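Local coordinates for protein glutamate racemase (Escherichia coli, PDB 2JFN) that belongs to the Asp/Glu/hydantoin racemase family and binds glutamic acid and uridine-5'-diphosphate-N-acetylmuramoyl-L-alanine in the model, at residues R21-V26 against H48-F53; S35-I40 against Q271-E276. One frame throughout, in Å; residues are numbered along the deposited sequence.

Contact 1: residues R21-V26 against H48-F53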
loop_
_atom_site.group_PDB
_atom_site.type_symbol
_atom_site.label_atom_id
_atom_site.label_comp_id
_atom_site.label_asym_id
_atom_site.label_seq_id
_atom_site.Cartn_x
_atom_site.Cartn_y
_atom_site.Cartn_z
ATOM N N ARG A 21 -11.335 12.694 17.451
ATOM C CA ARG A 21 -10.112 11.895 17.508
ATOM C C ARG A 21 -9.158 12.349 16.413
ATOM O O ARG A 21 -9.577 12.986 15.447
ATOM C CB ARG A 21 -10.436 10.412 17.319
ATOM C CG ARG A 21 -11.920 10.069 17.367
ATOM C CD ARG A 21 -12.562 10.104 15.979
ATOM N NE ARG A 21 -13.798 9.325 15.954
ATOM C CZ ARG A 21 -14.499 9.040 14.860
ATOM N NH1 ARG A 21 -14.101 9.469 13.666
ATOM N NH2 ARG A 21 -15.604 8.309 14.963
ATOM N N PRO A 22 -7.860 12.027 16.547
ATOM C CA PRO A 22 -6.898 12.440 15.524
ATOM C C PRO A 22 -7.264 11.962 14.124
ATOM O O PRO A 22 -7.679 10.821 13.918
ATOM C CB PRO A 22 -5.571 11.871 16.031
ATOM C CG PRO A 22 -5.976 10.756 16.939
ATOM C CD PRO A 22 -7.191 11.294 17.634
ATOM N N THR A 23 -7.123 12.873 13.174
ATOM C CA THR A 23 -7.435 12.607 11.781
ATOM C C THR A 23 -6.228 12.000 11.088
ATOM O O THR A 23 -5.152 12.597 11.046
ATOM C CB THR A 23 -7.831 13.913 11.063
ATOM O OG1 THR A 23 -9.042 14.419 11.641
ATOM C CG2 THR A 23 -8.031 13.668 9.573
ATOM N N VAL A 24 -6.415 10.803 10.549
ATOM C CA VAL A 24 -5.350 10.112 9.848
ATOM C C VAL A 24 -5.725 9.816 8.404
ATOM O O VAL A 24 -6.774 9.235 8.125
ATOM C CB VAL A 24 -4.995 8.785 10.551
ATOM C CG1 VAL A 24 -4.016 7.991 9.707
ATOM C CG2 VAL A 24 -4.395 9.080 11.923
ATOM N N LEU A 25 -4.853 10.226 7.493
ATOM C CA LEU A 25 -5.065 9.988 6.076
ATOM C C LEU A 25 -4.270 8.769 5.639
ATOM O O LEU A 25 -3.100 8.630 5.990
ATOM C CB LEU A 25 -4.598 11.189 5.246
ATOM C CG LEU A 25 -4.447 10.932 3.742
ATOM C CD1 LEU A 25 -5.819 10.656 3.116
ATOM C CD2 LEU A 25 -3.783 12.142 3.075
ATOM N N VAL A 26 -4.921 7.881 4.895
ATOM C CA VAL A 26 -4.261 6.712 4.334
ATOM C C VAL A 26 -4.469 6.883 2.822
ATOM O O VAL A 26 -5.611 6.932 2.347
ATOM C CB VAL A 26 -4.893 5.388 4.813
ATOM C CG1 VAL A 26 -4.166 4.216 4.171
ATOM C CG2 VAL A 26 -4.799 5.284 6.350
ATOM N N HIS A 48 -10.170 9.199 13.345
ATOM C CA HIS A 48 -11.011 9.742 12.281
ATOM C C HIS A 48 -10.207 9.451 11.022
ATOM O O HIS A 48 -9.265 10.179 10.697
ATOM C CB HIS A 48 -11.192 11.255 12.405
ATOM C CG HIS A 48 -11.811 11.884 11.191
ATOM N ND1 HIS A 48 -11.333 13.048 10.627
ATOM C CD2 HIS A 48 -12.876 11.514 10.440
ATOM C CE1 HIS A 48 -12.078 13.369 9.583
ATOM N NE2 HIS A 48 -13.021 12.454 9.448
ATOM N N TYR A 49 -10.569 8.383 10.330
ATOM C CA TYR A 49 -9.847 7.994 9.131
ATOM C C TYR A 49 -10.378 8.588 7.835
ATOM O O TYR A 49 -11.588 8.728 7.631
ATOM C CB TYR A 49 -9.827 6.468 8.988
ATOM C CG TYR A 49 -8.985 5.742 10.016
ATOM C CD1 TYR A 49 -9.569 5.146 11.133
ATOM C CD2 TYR A 49 -7.603 5.628 9.853
ATOM C CE1 TYR A 49 -8.795 4.440 12.071
ATOM C CE2 TYR A 49 -6.820 4.933 10.778
ATOM C CZ TYR A 49 -7.424 4.339 11.884
ATOM O OH TYR A 49 -6.646 3.637 12.783
ATOM N N ILE A 50 -9.444 8.941 6.968
ATOM C CA ILE A 50 -9.767 9.455 5.652
ATOM C C ILE A 50 -8.995 8.557 4.701
ATOM O O ILE A 50 -7.775 8.421 4.829
ATOM C CB ILE A 50 -9.262 10.894 5.443
ATOM C CG1 ILE A 50 -9.951 11.849 6.421
ATOM C CG2 ILE A 50 -9.525 11.326 3.998
ATOM C CD1 ILE A 50 -9.279 13.213 6.494
ATOM N N TYR A 51 -9.701 7.919 3.777
ATOM C CA TYR A 51 -9.041 7.077 2.793
ATOM C C TYR A 51 -9.162 7.804 1.466
ATOM O O TYR A 51 -10.258 8.201 1.065
ATOM C CB TYR A 51 -9.707 5.701 2.681
ATOM C CG TYR A 51 -8.923 4.750 1.791
ATOM C CD1 TYR A 51 -9.297 4.516 0.466
ATOM C CD2 TYR A 51 -7.758 4.141 2.259
ATOM C CE1 TYR A 51 -8.519 3.700 -0.372
ATOM C CE2 TYR A 51 -6.979 3.324 1.435
ATOM C CZ TYR A 51 -7.358 3.110 0.124
ATOM O OH TYR A 51 -6.550 2.328 -0.684
ATOM N N ALA A 52 -8.038 7.995 0.789
ATOM C CA ALA A 52 -8.057 8.673 -0.500
ATOM C C ALA A 52 -7.338 7.828 -1.537
ATOM O O ALA A 52 -6.229 7.342 -1.296
ATOM C CB ALA A 52 -7.387 10.040 -0.385
ATOM N N PHE A 53 -7.977 7.636 -2.683
ATOM C CA PHE A 53 -7.356 6.867 -3.746
ATOM C C PHE A 53 -7.434 7.626 -5.072
ATOM O O PHE A 53 -8.456 8.235 -5.408
ATOM C CB PHE A 53 -7.980 5.456 -3.840
ATOM C CG PHE A 53 -9.463 5.438 -4.121
ATOM C CD1 PHE A 53 -9.937 5.089 -5.384
ATOM C CD2 PHE A 53 -10.382 5.726 -3.115
ATOM C CE1 PHE A 53 -11.307 5.022 -5.641
ATOM C CE2 PHE A 53 -11.760 5.664 -3.357
ATOM C CZ PHE A 53 -12.221 5.310 -4.627
#

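Contact 2: residues S35-I40 against Q271-E276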
loop_
_atom_site.group_PDB
_atom_site.type_symbol
_atom_site.label_atom_id
_atom_site.label_comp_id
_atom_site.label_asym_id
_atom_site.label_seq_id
_atom_site.Cartn_x
_atom_site.Cartn_y
_atom_site.Cartn_z
ATOM N N SER A 35 -5.208 -2.417 2.682
ATOM C CA SER A 35 -4.560 -3.478 3.451
ATOM C C SER A 35 -3.764 -2.859 4.608
ATOM O O SER A 35 -3.707 -3.420 5.704
ATOM C CB SER A 35 -3.634 -4.332 2.570
ATOM O OG SER A 35 -2.501 -3.606 2.118
ATOM N N VAL A 36 -3.167 -1.699 4.359
ATOM C CA VAL A 36 -2.383 -1.003 5.377
ATOM C C VAL A 36 -3.326 -0.380 6.390
ATOM O O VAL A 36 -3.098 -0.447 7.603
ATOM C CB VAL A 36 -1.504 0.105 4.751
ATOM C CG1 VAL A 36 -0.696 0.819 5.841
ATOM C CG2 VAL A 36 -0.571 -0.508 3.715
ATOM N N TYR A 37 -4.398 0.225 5.887
ATOM C CA TYR A 37 -5.384 0.831 6.760
ATOM C C TYR A 37 -5.980 -0.217 7.701
ATOM O O TYR A 37 -6.165 0.037 8.887
ATOM C CB TYR A 37 -6.494 1.492 5.928
ATOM C CG TYR A 37 -7.812 1.605 6.650
ATOM C CD1 TYR A 37 -8.811 0.647 6.470
ATOM C CD2 TYR A 37 -8.053 2.648 7.545
ATOM C CE1 TYR A 37 -10.019 0.724 7.164
ATOM C CE2 TYR A 37 -9.257 2.732 8.246
ATOM C CZ TYR A 37 -10.231 1.770 8.048
ATOM O OH TYR A 37 -11.424 1.855 8.723
ATOM N N ASP A 38 -6.273 -1.396 7.167
ATOM C CA ASP A 38 -6.861 -2.468 7.960
ATOM C C ASP A 38 -6.004 -2.780 9.195
ATOM O O ASP A 38 -6.536 -2.972 10.289
ATOM C CB ASP A 38 -7.033 -3.708 7.078
ATOM C CG ASP A 38 -8.086 -4.664 7.600
ATOM O OD1 ASP A 38 -8.978 -4.231 8.362
ATOM O OD2 ASP A 38 -8.032 -5.859 7.225
ATOM N N GLU A 39 -4.685 -2.815 9.019
ATOM C CA GLU A 39 -3.761 -3.080 10.125
ATOM C C GLU A 39 -3.747 -1.899 11.096
ATOM O O GLU A 39 -3.739 -2.073 12.315
ATOM C CB GLU A 39 -2.344 -3.303 9.594
ATOM C CG GLU A 39 -2.151 -4.574 8.785
ATOM C CD GLU A 39 -1.962 -5.805 9.656
ATOM O OE1 GLU A 39 -1.719 -6.895 9.095
ATOM O OE2 GLU A 39 -2.049 -5.687 10.897
ATOM N N ILE A 40 -3.739 -0.689 10.552
ATOM C CA ILE A 40 -3.732 0.498 11.394
ATOM C C ILE A 40 -4.991 0.591 12.257
ATOM O O ILE A 40 -4.901 0.833 13.464
ATOM C CB ILE A 40 -3.600 1.781 10.549
ATOM C CG1 ILE A 40 -2.267 1.772 9.795
ATOM C CG2 ILE A 40 -3.694 3.013 11.449
ATOM C CD1 ILE A 40 -2.086 2.948 8.850
ATOM N N GLN A 271 -17.466 0.511 2.585
ATOM C CA GLN A 271 -18.364 0.524 3.735
ATOM C C GLN A 271 -18.034 -0.616 4.702
ATOM O O GLN A 271 -18.047 -0.419 5.918
ATOM C CB GLN A 271 -19.825 0.461 3.263
ATOM C CG GLN A 271 -20.308 1.805 2.707
ATOM C CD GLN A 271 -21.711 1.759 2.114
ATOM O OE1 GLN A 271 -22.371 2.793 1.984
ATOM N NE2 GLN A 271 -22.165 0.569 1.740
ATOM N N ARG A 272 -17.722 -1.794 4.164
ATOM C CA ARG A 272 -17.339 -2.930 5.001
ATOM C C ARG A 272 -16.051 -2.595 5.764
ATOM O O ARG A 272 -15.834 -3.087 6.873
ATOM C CB ARG A 272 -17.118 -4.195 4.159
ATOM C CG ARG A 272 -18.399 -4.957 3.819
ATOM C CD ARG A 272 -18.111 -6.413 3.446
ATOM N NE ARG A 272 -17.469 -6.551 2.140
ATOM C CZ ARG A 272 -18.079 -6.324 0.979
ATOM N NH1 ARG A 272 -19.356 -5.950 0.958
ATOM N NH2 ARG A 272 -17.414 -6.466 -0.163
ATOM N N TYR A 273 -15.204 -1.758 5.166
ATOM C CA TYR A 273 -13.952 -1.348 5.801
ATOM C C TYR A 273 -14.134 -0.252 6.852
ATOM O O TYR A 273 -13.207 0.056 7.600
ATOM C CB TYR A 273 -12.933 -0.871 4.758
ATOM C CG TYR A 273 -12.022 -1.962 4.238
ATOM C CD1 TYR A 273 -12.306 -2.633 3.049
ATOM C CD2 TYR A 273 -10.877 -2.331 4.945
ATOM C CE1 TYR A 273 -11.474 -3.645 2.578
ATOM C CE2 TYR A 273 -10.038 -3.340 4.483
ATOM C CZ TYR A 273 -10.341 -3.992 3.302
ATOM O OH TYR A 273 -9.515 -4.993 2.847
ATOM N N GLY A 274 -15.320 0.344 6.914
ATOM C CA GLY A 274 -15.547 1.377 7.908
ATOM C C GLY A 274 -15.719 2.787 7.369
ATOM O O GLY A 274 -15.740 3.745 8.140
ATOM N N PHE A 275 -15.828 2.927 6.053
ATOM C CA PHE A 275 -16.022 4.243 5.450
ATOM C C PHE A 275 -17.455 4.291 4.947
ATOM O O PHE A 275 -17.792 3.655 3.950
ATOM C CB PHE A 275 -15.048 4.467 4.289
ATOM C CG PHE A 275 -13.602 4.384 4.690
ATOM C CD1 PHE A 275 -12.893 3.195 4.549
ATOM C CD2 PHE A 275 -12.961 5.484 5.248
ATOM C CE1 PHE A 275 -11.562 3.100 4.963
ATOM C CE2 PHE A 275 -11.633 5.402 5.665
ATOM C CZ PHE A 275 -10.932 4.204 5.522
ATOM N N GLU A 276 -18.295 5.038 5.653
ATOM C CA GLU A 276 -19.706 5.150 5.303
ATOM C C GLU A 276 -19.962 5.885 4.002
ATOM O O GLU A 276 -20.870 5.531 3.246
ATOM C CB GLU A 276 -20.465 5.867 6.421
ATOM C CG GLU A 276 -19.844 7.196 6.833
ATOM C CD GLU A 276 -20.886 8.232 7.214
ATOM O OE1 GLU A 276 -21.860 7.876 7.919
ATOM O OE2 GLU A 276 -20.730 9.408 6.817
HETATM O O HOH W 1 -7.649 -6.038 4.367
#

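Contact 1: residues R21-V26 against H48-F53
His48 turns its CG anti to its own backbone N (chi1 168°), and Thr23 sets OG1 beside its backbone N (chi1 -64°). The two side chains then lie side by side and point the same way. Thr23 OG1 meets the imidazole at its edge, in plane, and hydrogen-bonds ND1 at 2.9 Å; either atom could be the donor. The other branch, Thr23 CG2, sits 3.4 Å from Ile50 CD1, a tight carbon contact. Arg21 bends at chi2 and crosses His48 at about a right angle. Its NH1 comes to 3.4 Å from His48 CA, and His48 CB lies at the edge of the guanidinium.

The backbones pair as a parallel ladder. His48 N donates to Pro22 O, Val24 N to His48 O, Ile50 N to Val24 O, Val26 N to Ile50 O and Ala52 N to Val26 O. The Val26 N to Ile50 O bond, 2.9 Å, lies nearly along the C=O axis. His48 N instead stands above the carbonyl plane of Pro22. Strands 21-28 and 48-53 belong to a right-handed beta-alpha-beta unit, with helix 33-43 as the crossover, in an alpha/beta racemase domain.

Thr23, Leu25, His48 and Ile50 share one face of the sheet. There Leu25 CD1 packs on Ile50 CG2 and, at 3.9 Å, on Ala52 CB. Val24, Val26, Tyr49 and Tyr51 occupy the opposite face, where helix 33-43 packs on Val26, Tyr49 and Tyr51. Val26 CG1 reaches Tyr51 CE2 at 4.0 Å, and Tyr49 CD2 lies 4.2 Å from Val24 CB. The phenol ends hydrogen-bond beyond the strands, Tyr49 OH to Leu44 O and Tyr51 OH to Gly30 O. The Tyr51 side chain lies near the bound glutamic acid.

Contact 2: residues S35-I40 against Q271-E276
Tyr37 and Phe275 reach toward each other tip to tip. Tyr37 leaves helix 33-43 with CG anti to its backbone N (chi1 155°). Phe275 CZ lies over one face of the Tyr37 ring, offset toward the rim, and approaches CE2 of that ring at 3.5 Å. The pair is oblique, with the planes 45° apart and the centroids 4.7 Å apart.

The Tyr37 hydroxyl donates to the backbone carbonyl of Tyr273, with OH to O at 2.8 Å. The carbonyl oxygen sits at the edge of the Tyr37 ring, in plane. This bond holds the phenol oxygen at the turn after helix 267-272. Gly274 leaves the helix there with positive phi in a Schellman motif, and its CA lies 4.2 Å from Tyr37 OH.

The Tyr273 side chain slides past Tyr37 in the opposite direction, and its CD2 packs on Tyr37 CE1 at 3.9 Å. The side chains of Tyr273 and Asp38 cross at about a right angle, with Tyr273 CE2 3.9 Å from Asp38 CG. Asp38 CB lies at the edge of the Tyr273 ring, and the carboxylate plane is turned 76° from that ring. One water bridges Asp38 OD2 and Tyr273 OH, donating to the carboxylate. The other oxygen, Asp38 OD1, forms a salt bridge to Arg41 NE, so the carboxylate has two partners.

The contact joins the crossover helix 33-43 to the C-terminal part of the chain. Tyr37 also meets Tyr49 of strand 48-53 edge-to-face. Phe275 touches Leu34 and Tyr49, placing its ring between that helix and the sheet, just before strand 277-280.

Overall arrangement
The centres of contacts 1 and 2 are about 10 Å apart, on the same side of the chain's centre. Along the chain their segments alternate: 21-26, 35-40, 48-53, then 271-276. Helix 33-43 connects the two strands of contact 1 and supplies one side of contact 2. The contacts touch directly where Tyr51 CB meets Phe275 CZ at 3.4 Å. The mixed sheet of contact 1 also takes in strand 277-280, which follows 271-276. Strands from early and late in the chain therefore share one sheet. Contact 1 forms part of that sheet, and contact 2 packs the chain's late turn against the crossover helix.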